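Local structure of Rho guanyl nucleotide exchange factor (Rom2), putative (5O51) at residues 132-144 / 167-180. The protein probably acts as a guanine-nucleotide exchange factor for Rho-type GTPases, the piece described here being its CNH domain. Sequence-based numbering, arbitrary orientation.
Sequences TSALSSTIKVYEP and TLKPFKEYYIPAES
Buried Ser-137 ties the two segments together at one end: its OG donates to Ala-178 O at 2.7 Å, in the carbonyl plane, and accepts from Ser-180 OG and from Thr-132 OG1. With chi1 at -68°, that hydroxyl sits beside its own backbone N, close to the loop that follows strand 169-176. Thr-132 OG1 in turn receives the nearly straight N-H of Ser-180 (2.9 Å, 177°), so three hydroxyls form a small relay. From there strands 137-143 and 169-176 run antiparallel, with a reciprocal backbone pair at Ile-139 and Tyr-174 and another at Glu-143 and Lys-169. Beyond the second pair Lys-169 bends its chain to bring NZ within 2.8 Å of Pro-144 O, well off the C=O axis. Glu-143 brings OE2 obliquely to Phe-171 CD1 (3.8 Å), the carboxylate and ring planes 39° apart, while Arg-124 takes OE1 in a salt bridge and also meets that ring in a cation-pi contact. On the face with Ser-137, Ile-139 CD1 presses tightly on Ile-176 CG1 (3.5 Å), and Val-141 puts CG2 at the edge of Tyr-174 and CG1 at the edge of Phe-171. On the other face the Lys-140 and Glu-173 chains run side by side. Separately, Tyr-142 CE2 rests against Pro-170 CG at 3.8 Å. These are the third and fourth strands of a four-stranded antiparallel blade in the seven-bladed beta-propeller of the CNH domain.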
ATOM      1  N   THR A 132      15.909  -1.755  -2.533  1.00 68.34           N
ATOM      2  CA  THR A 132      16.357  -0.712  -1.618  1.00 70.93           C
ATOM      3  C   THR A 132      17.119  -1.337  -0.475  1.00 71.28           C
ATOM      4  O   THR A 132      16.863  -2.480  -0.118  1.00 72.27           O
ATOM      5  CB  THR A 132      15.154   0.122  -1.073  1.00 78.01           C
ATOM      6  OG1 THR A 132      15.612   1.259  -0.310  1.00 75.16           O
ATOM      7  CG2 THR A 132      14.207  -0.738  -0.206  1.00 80.70           C
ATOM      8  N   SER A 133      18.076  -0.585   0.063  1.00 78.50           N
ATOM      9  CA  SER A 133      18.802  -0.926   1.298  1.00 75.78           C
ATOM     10  C   SER A 133      19.052   0.384   2.061  1.00 75.57           C
ATOM     11  O   SER A 133      18.700   1.439   1.559  1.00 73.15           O
ATOM     12  CB  SER A 133      20.134  -1.612   0.947  1.00 75.80           C
ATOM     13  OG  SER A 133      20.786  -0.962  -0.136  1.00 71.79           O
ATOM     14  N   ALA A 134      19.636   0.332   3.263  1.00 88.23           N
ATOM     15  CA  ALA A 134      20.297   1.521   3.849  1.00 83.03           C
ATOM     16  C   ALA A 134      21.584   1.644   3.026  1.00 81.82           C
ATOM     17  O   ALA A 134      22.451   0.770   3.107  1.00 81.21           O
ATOM     18  CB  ALA A 134      20.600   1.325   5.331  1.00 81.82           C
ATOM     19  N   LEU A 135      21.670   2.695   2.208  1.00 76.83           N
ATOM     20  CA  LEU A 135      22.631   2.823   1.090  1.00 85.42           C
ATOM     21  C   LEU A 135      21.878   3.464  -0.078  1.00 90.78           C
ATOM     22  O   LEU A 135      21.968   4.669  -0.283  1.00 91.95           O
ATOM     23  CB  LEU A 135      23.310   1.473   0.684  1.00 95.00           C
ATOM     24  CG  LEU A 135      24.270   1.333  -0.520  1.00 92.35           C
ATOM     25  CD1 LEU A 135      25.615   0.752  -0.090  1.00 84.35           C
ATOM     26  CD2 LEU A 135      23.672   0.495  -1.647  1.00 92.52           C
ATOM     27  N   SER A 136      21.076   2.682  -0.800  1.00 94.99           N
ATOM     28  CA  SER A 136      20.484   3.172  -2.038  1.00 89.11           C
ATOM     29  C   SER A 136      19.225   2.400  -2.462  1.00 80.80           C
ATOM     30  O   SER A 136      18.789   1.457  -1.771  1.00 60.06           O
ATOM     31  CB  SER A 136      21.550   3.144  -3.162  1.00 91.63           C
ATOM     32  OG  SER A 136      21.520   1.934  -3.907  1.00 86.34           O
ATOM     33  N   SER A 137      18.695   2.805  -3.623  1.00 64.95           N
ATOM     34  CA  SER A 137      17.449   2.295  -4.151  1.00 65.97           C
ATOM     35  C   SER A 137      17.495   2.272  -5.676  1.00 56.90           C
ATOM     36  O   SER A 137      17.933   3.215  -6.297  1.00 65.81           O
ATOM     37  CB  SER A 137      16.256   3.166  -3.643  1.00 60.32           C
ATOM     38  OG  SER A 137      16.020   3.032  -2.217  1.00 62.22           O
ATOM     39  N   THR A 138      17.020   1.200  -6.285  1.00 63.71           N
ATOM     40  CA  THR A 138      16.979   1.092  -7.741  1.00 68.10           C
ATOM     41  C   THR A 138      15.534   0.899  -8.148  1.00 74.15           C
ATOM     42  O   THR A 138      14.877  -0.026  -7.640  1.00 61.91           O
ATOM     43  CB  THR A 138      17.765  -0.120  -8.210  1.00 68.72           C
ATOM     44  OG1 THR A 138      19.108  -0.010  -7.726  1.00 73.50           O
ATOM     45  CG2 THR A 138      17.706  -0.253  -9.758  1.00 71.01           C
ATOM     46  N   ILE A 139      15.056   1.749  -9.060  1.00 63.21           N
ATOM     47  CA  ILE A 139      13.670   1.737  -9.471  1.00 61.11           C
ATOM     48  C   ILE A 139      13.523   1.323 -10.931  1.00 62.75           C
ATOM     49  O   ILE A 139      14.085   1.971 -11.803  1.00 72.44           O
ATOM     50  CB  ILE A 139      13.032   3.131  -9.325  1.00 53.36           C
ATOM     51  CG1 ILE A 139      12.876   3.526  -7.853  1.00 62.48           C
ATOM     52  CG2 ILE A 139      11.670   3.143  -9.988  1.00 51.57           C
ATOM     53  CD1 ILE A 139      13.976   4.411  -7.343  1.00 67.46           C
ATOM     54  N   LYS A 140      12.671   0.333 -11.202  1.00 56.85           N
ATOM     55  CA  LYS A 140      12.398  -0.112 -12.562  1.00 56.64           C
ATOM     56  C   LYS A 140      10.929   0.056 -12.888  1.00 62.58           C
ATOM     57  O   LYS A 140      10.070  -0.166 -12.032  1.00 70.43           O
ATOM     58  CB  LYS A 140      12.793  -1.556 -12.746  1.00 56.98           C
ATOM     59  CG  LYS A 140      14.278  -1.808 -12.773  1.00 69.04           C
ATOM     60  CD  LYS A 140      14.594  -3.006 -13.664  1.00 72.28           C
ATOM     61  CE  LYS A 140      16.005  -3.530 -13.435  1.00 78.29           C
ATOM     62  NZ  LYS A 140      16.048  -5.020 -13.433  1.00 82.01           N
ATOM     63  N   VAL A 141      10.642   0.421 -14.131  1.00 58.74           N
ATOM     64  CA  VAL A 141       9.307   0.840 -14.538  1.00 63.11           C
ATOM     65  C   VAL A 141       8.883  -0.026 -15.744  1.00 61.76           C
ATOM     66  O   VAL A 141       9.736  -0.442 -16.472  1.00 71.89           O
ATOM     67  CB  VAL A 141       9.361   2.349 -14.805  1.00 58.94           C
ATOM     68  CG1 VAL A 141       7.977   2.912 -15.093  1.00 60.60           C
ATOM     69  CG2 VAL A 141      10.035   3.053 -13.630  1.00 61.37           C
ATOM     70  N   TYR A 142       7.601  -0.380 -15.890  1.00 67.00           N
ATOM     71  CA  TYR A 142       7.152  -1.408 -16.885  1.00 60.00           C
ATOM     72  C   TYR A 142       5.851  -1.057 -17.536  1.00 66.94           C
ATOM     73  O   TYR A 142       4.997  -0.468 -16.902  1.00 67.43           O
ATOM     74  CB  TYR A 142       6.917  -2.767 -16.234  1.00 62.74           C
ATOM     75  CG  TYR A 142       8.175  -3.448 -15.804  1.00 60.14           C
ATOM     76  CD1 TYR A 142       8.787  -3.087 -14.619  1.00 66.82           C
ATOM     77  CD2 TYR A 142       8.761  -4.440 -16.582  1.00 60.16           C
ATOM     78  CE1 TYR A 142       9.965  -3.666 -14.208  1.00 63.07           C
ATOM     79  CE2 TYR A 142       9.950  -5.015 -16.186  1.00 64.14           C
ATOM     80  CZ  TYR A 142      10.538  -4.626 -14.991  1.00 61.40           C
ATOM     81  OH  TYR A 142      11.701  -5.190 -14.532  1.00 65.33           O
ATOM     82  N   GLU A 143       5.651  -1.500 -18.776  1.00 70.77           N
ATOM     83  CA  GLU A 143       4.449  -1.128 -19.533  1.00 75.67           C
ATOM     84  C   GLU A 143       3.797  -2.361 -20.160  1.00 66.87           C
ATOM     85  O   GLU A 143       4.490  -3.300 -20.493  1.00 69.85           O
ATOM     86  CB  GLU A 143       4.806  -0.071 -20.606  1.00 91.79           C
ATOM     87  CG  GLU A 143       5.845  -0.482 -21.672  1.00 93.02           C
ATOM     88  CD  GLU A 143       6.397   0.693 -22.519  1.00 94.31           C
ATOM     89  OE1 GLU A 143       5.779   1.784 -22.575  1.00 89.12           O
ATOM     90  OE2 GLU A 143       7.477   0.526 -23.139  1.00 82.42           O
ATOM     91  N   PRO A 144       2.459  -2.373 -20.299  1.00 75.05           N
ATOM     92  CA  PRO A 144       1.752  -3.475 -20.968  1.00 81.02           C
ATOM     93  C   PRO A 144       2.295  -3.963 -22.323  1.00 81.93           C
ATOM     94  O   PRO A 144       2.564  -3.171 -23.227  1.00 85.62           O
ATOM     95  CB  PRO A 144       0.347  -2.902 -21.133  1.00 80.34           C
ATOM     96  CG  PRO A 144       0.145  -2.167 -19.857  1.00 84.03           C
ATOM     97  CD  PRO A 144       1.493  -1.511 -19.594  1.00 81.21           C
ATOM     98  N   THR A 167       0.930  -9.089 -21.240  1.00 77.05           N
ATOM     99  CA  THR A 167       2.379  -9.237 -21.229  1.00 85.70           C
ATOM    100  C   THR A 167       3.168  -7.921 -20.968  1.00 88.55           C
ATOM    101  O   THR A 167       3.011  -6.935 -21.704  1.00 94.60           O
ATOM    102  CB  THR A 167       2.846  -9.884 -22.551  1.00 92.33           C
ATOM    103  OG1 THR A 167       4.211 -10.281 -22.422  1.00100.82           O
ATOM    104  CG2 THR A 167       2.682  -8.943 -23.773  1.00 92.12           C
ATOM    105  N   LEU A 168       4.034  -7.930 -19.946  1.00 79.01           N
ATOM    106  CA  LEU A 168       4.781  -6.723 -19.506  1.00 81.19           C
ATOM    107  C   LEU A 168       6.228  -6.608 -19.997  1.00 84.54           C
ATOM    108  O   LEU A 168       7.046  -7.485 -19.732  1.00 80.40           O
ATOM    109  CB  LEU A 168       4.865  -6.641 -17.975  1.00 80.42           C
ATOM    110  CG  LEU A 168       3.702  -6.137 -17.108  1.00 78.31           C
ATOM    111  CD1 LEU A 168       4.207  -6.183 -15.679  1.00 72.86           C
ATOM    112  CD2 LEU A 168       3.194  -4.734 -17.466  1.00 80.17           C
ATOM    113  N   LYS A 169       6.552  -5.456 -20.579  1.00 90.41           N
ATOM    114  CA  LYS A 169       7.893  -5.155 -21.104  1.00 98.48           C
ATOM    115  C   LYS A 169       8.529  -4.001 -20.292  1.00 99.03           C
ATOM    116  O   LYS A 169       7.809  -3.057 -19.904  1.00 73.45           O
ATOM    117  CB  LYS A 169       7.821  -4.812 -22.610  1.00107.41           C
ATOM    118  CG  LYS A 169       6.903  -3.641 -23.008  1.00106.39           C
ATOM    119  CD  LYS A 169       6.689  -3.508 -24.519  1.00102.98           C
ATOM    120  CE  LYS A 169       5.822  -4.617 -25.109  1.00103.69           C
ATOM    121  NZ  LYS A 169       4.481  -4.752 -24.479  1.00102.36           N
ATOM    122  N   PRO A 170       9.868  -4.065 -20.020  1.00100.17           N
ATOM    123  CA  PRO A 170      10.535  -2.928 -19.341  1.00 98.95           C
ATOM    124  C   PRO A 170      10.458  -1.627 -20.146  1.00104.46           C
ATOM    125  O   PRO A 170      10.002  -1.629 -21.295  1.00109.49           O
ATOM    126  CB  PRO A 170      11.998  -3.386 -19.184  1.00 92.26           C
ATOM    127  CG  PRO A 170      11.966  -4.867 -19.346  1.00 92.57           C
ATOM    128  CD  PRO A 170      10.817  -5.168 -20.276  1.00 95.33           C
ATOM    129  N   PHE A 171      10.910  -0.533 -19.542  1.00105.84           N
ATOM    130  CA  PHE A 171      10.666   0.796 -20.097  1.00102.66           C
ATOM    131  C   PHE A 171      11.710   1.845 -19.655  1.00100.16           C
ATOM    132  O   PHE A 171      12.413   2.387 -20.501  1.00108.17           O
ATOM    133  CB  PHE A 171       9.226   1.204 -19.773  1.00 98.93           C
ATOM    134  CG  PHE A 171       8.955   2.657 -19.962  1.00102.98           C
ATOM    135  CD1 PHE A 171       9.195   3.268 -21.190  1.00106.57           C
ATOM    136  CD2 PHE A 171       8.465   3.426 -18.914  1.00101.46           C
ATOM    137  CE1 PHE A 171       8.949   4.620 -21.369  1.00 99.65           C
ATOM    138  CE2 PHE A 171       8.219   4.779 -19.086  1.00 98.24           C
ATOM    139  CZ  PHE A 171       8.461   5.375 -20.311  1.00 99.40           C
ATOM    140  N   LYS A 172      11.803   2.140 -18.361  1.00 87.56           N
ATOM    141  CA  LYS A 172      12.789   3.100 -17.845  1.00 86.63           C
ATOM    142  C   LYS A 172      13.276   2.635 -16.492  1.00 77.28           C
ATOM    143  O   LYS A 172      12.551   1.942 -15.780  1.00 73.24           O
ATOM    144  CB  LYS A 172      12.168   4.500 -17.680  1.00 99.56           C
ATOM    145  CG  LYS A 172      11.523   5.109 -18.931  1.00106.66           C
ATOM    146  CD  LYS A 172      12.519   5.728 -19.909  1.00104.70           C
ATOM    147  CE  LYS A 172      12.721   7.217 -19.641  1.00103.67           C
ATOM    148  NZ  LYS A 172      13.790   7.829 -20.478  1.00 98.83           N
ATOM    149  N   GLU A 173      14.483   3.039 -16.131  1.00 67.32           N
ATOM    150  CA  GLU A 173      15.123   2.658 -14.860  1.00 72.28           C
ATOM    151  C   GLU A 173      15.642   3.920 -14.191  1.00 70.13           C
ATOM    152  O   GLU A 173      15.785   4.929 -14.864  1.00 94.14           O
ATOM    153  CB  GLU A 173      16.260   1.681 -15.136  1.00 74.36           C
ATOM    154  CG  GLU A 173      16.900   1.121 -13.875  1.00 79.01           C
ATOM    155  CD  GLU A 173      17.891   0.009 -14.151  1.00 79.60           C
ATOM    156  OE1 GLU A 173      17.648  -0.832 -15.044  1.00 81.55           O
ATOM    157  OE2 GLU A 173      18.922  -0.017 -13.454  1.00 81.40           O
ATOM    158  N   TYR A 174      15.868   3.899 -12.881  1.00 69.22           N
ATOM    159  CA  TYR A 174      16.385   5.068 -12.134  1.00 75.15           C
ATOM    160  C   TYR A 174      17.232   4.604 -10.970  1.00 73.75           C
ATOM    161  O   TYR A 174      17.136   3.450 -10.533  1.00 83.50           O
ATOM    162  CB  TYR A 174      15.267   6.022 -11.597  1.00 70.68           C
ATOM    163  CG  TYR A 174      14.251   6.452 -12.628  1.00 73.23           C
ATOM    164  CD1 TYR A 174      13.284   5.552 -13.069  1.00 78.17           C
ATOM    165  CD2 TYR A 174      14.256   7.736 -13.181  1.00 74.89           C
ATOM    166  CE1 TYR A 174      12.359   5.892 -14.030  1.00 81.45           C
ATOM    167  CE2 TYR A 174      13.330   8.097 -14.154  1.00 76.30           C
ATOM    168  CZ  TYR A 174      12.379   7.163 -14.573  1.00 84.79           C
ATOM    169  OH  TYR A 174      11.418   7.417 -15.528  1.00 81.70           O
ATOM    170  N   TYR A 175      18.056   5.518 -10.475  1.00 66.52           N
ATOM    171  CA  TYR A 175      18.903   5.279  -9.308  1.00 68.81           C
ATOM    172  C   TYR A 175      18.690   6.397  -8.278  1.00 70.93           C
ATOM    173  O   TYR A 175      18.436   7.535  -8.651  1.00 76.34           O
ATOM    174  CB  TYR A 175      20.379   5.202  -9.716  1.00 72.56           C
ATOM    175  CG  TYR A 175      21.285   5.152  -8.502  1.00 81.84           C
ATOM    176  CD1 TYR A 175      21.540   3.940  -7.861  1.00 77.46           C
ATOM    177  CD2 TYR A 175      21.828   6.332  -7.941  1.00 83.36           C
ATOM    178  CE1 TYR A 175      22.336   3.882  -6.719  1.00 76.71           C
ATOM    179  CE2 TYR A 175      22.622   6.287  -6.791  1.00 76.89           C
ATOM    180  CZ  TYR A 175      22.882   5.054  -6.194  1.00 80.18           C
ATOM    181  OH  TYR A 175      23.679   4.960  -5.065  1.00 82.97           O
ATOM    182  N   ILE A 176      18.773   6.064  -6.987  1.00 69.69           N
ATOM    183  CA  ILE A 176      18.483   7.009  -5.889  1.00 69.50           C
ATOM    184  C   ILE A 176      19.457   6.680  -4.758  1.00 75.94           C
ATOM    185  O   ILE A 176      19.438   5.538  -4.249  1.00 82.90           O
ATOM    186  CB  ILE A 176      17.037   6.847  -5.291  1.00 74.42           C
ATOM    187  CG1 ILE A 176      15.911   7.103  -6.328  1.00 74.98           C
ATOM    188  CG2 ILE A 176      16.831   7.721  -4.033  1.00 66.90           C
ATOM    189  CD1 ILE A 176      15.566   8.553  -6.562  1.00 72.58           C
ATOM    190  N   PRO A 177      20.273   7.658  -4.315  1.00 76.91           N
ATOM    191  CA  PRO A 177      21.232   7.373  -3.232  1.00 79.08           C
ATOM    192  C   PRO A 177      20.630   7.528  -1.833  1.00 77.40           C
ATOM    193  O   PRO A 177      21.113   8.357  -1.055  1.00 76.06           O
ATOM    194  CB  PRO A 177      22.347   8.409  -3.488  1.00 75.69           C
ATOM    195  CG  PRO A 177      21.614   9.583  -4.047  1.00 72.73           C
ATOM    196  CD  PRO A 177      20.523   8.992  -4.914  1.00 80.85           C
ATOM    197  N   ALA A 178      19.594   6.734  -1.536  1.00 82.13           N
ATOM    198  CA  ALA A 178      18.997   6.611  -0.184  1.00 79.68           C
ATOM    199  C   ALA A 178      18.028   5.404  -0.016  1.00 76.03           C
ATOM    200  O   ALA A 178      17.450   4.897  -0.980  1.00 66.70           O
ATOM    201  CB  ALA A 178      18.282   7.895   0.188  1.00 77.39           C
ATOM    202  N   GLU A 179      17.849   4.977   1.230  1.00 80.52           N
ATOM    203  CA  GLU A 179      16.824   3.983   1.586  1.00 85.61           C
ATOM    204  C   GLU A 179      15.393   4.536   1.326  1.00 79.08           C
ATOM    205  O   GLU A 179      15.061   5.627   1.820  1.00 62.37           O
ATOM    206  CB  GLU A 179      16.971   3.584   3.063  1.00 86.52           C
ATOM    207  CG  GLU A 179      16.144   2.358   3.485  1.00 91.89           C
ATOM    208  CD  GLU A 179      16.315   1.975   4.951  1.00 87.33           C
ATOM    209  OE1 GLU A 179      16.417   2.877   5.814  1.00 87.75           O
ATOM    210  OE2 GLU A 179      16.338   0.759   5.244  1.00 94.18           O
ATOM    211  N   SER A 180      14.575   3.781   0.567  1.00 74.26           N
ATOM    212  CA  SER A 180      13.195   4.194   0.194  1.00 68.45           C
ATOM    213  C   SER A 180      12.099   3.438   0.946  1.00 65.85           C
ATOM    214  O   SER A 180      12.104   2.216   0.939  1.00 61.76           O
ATOM    215  CB  SER A 180      12.960   4.004  -1.286  1.00 68.50           C
ATOM    216  OG  SER A 180      13.757   4.887  -2.020  1.00 71.16           O
TER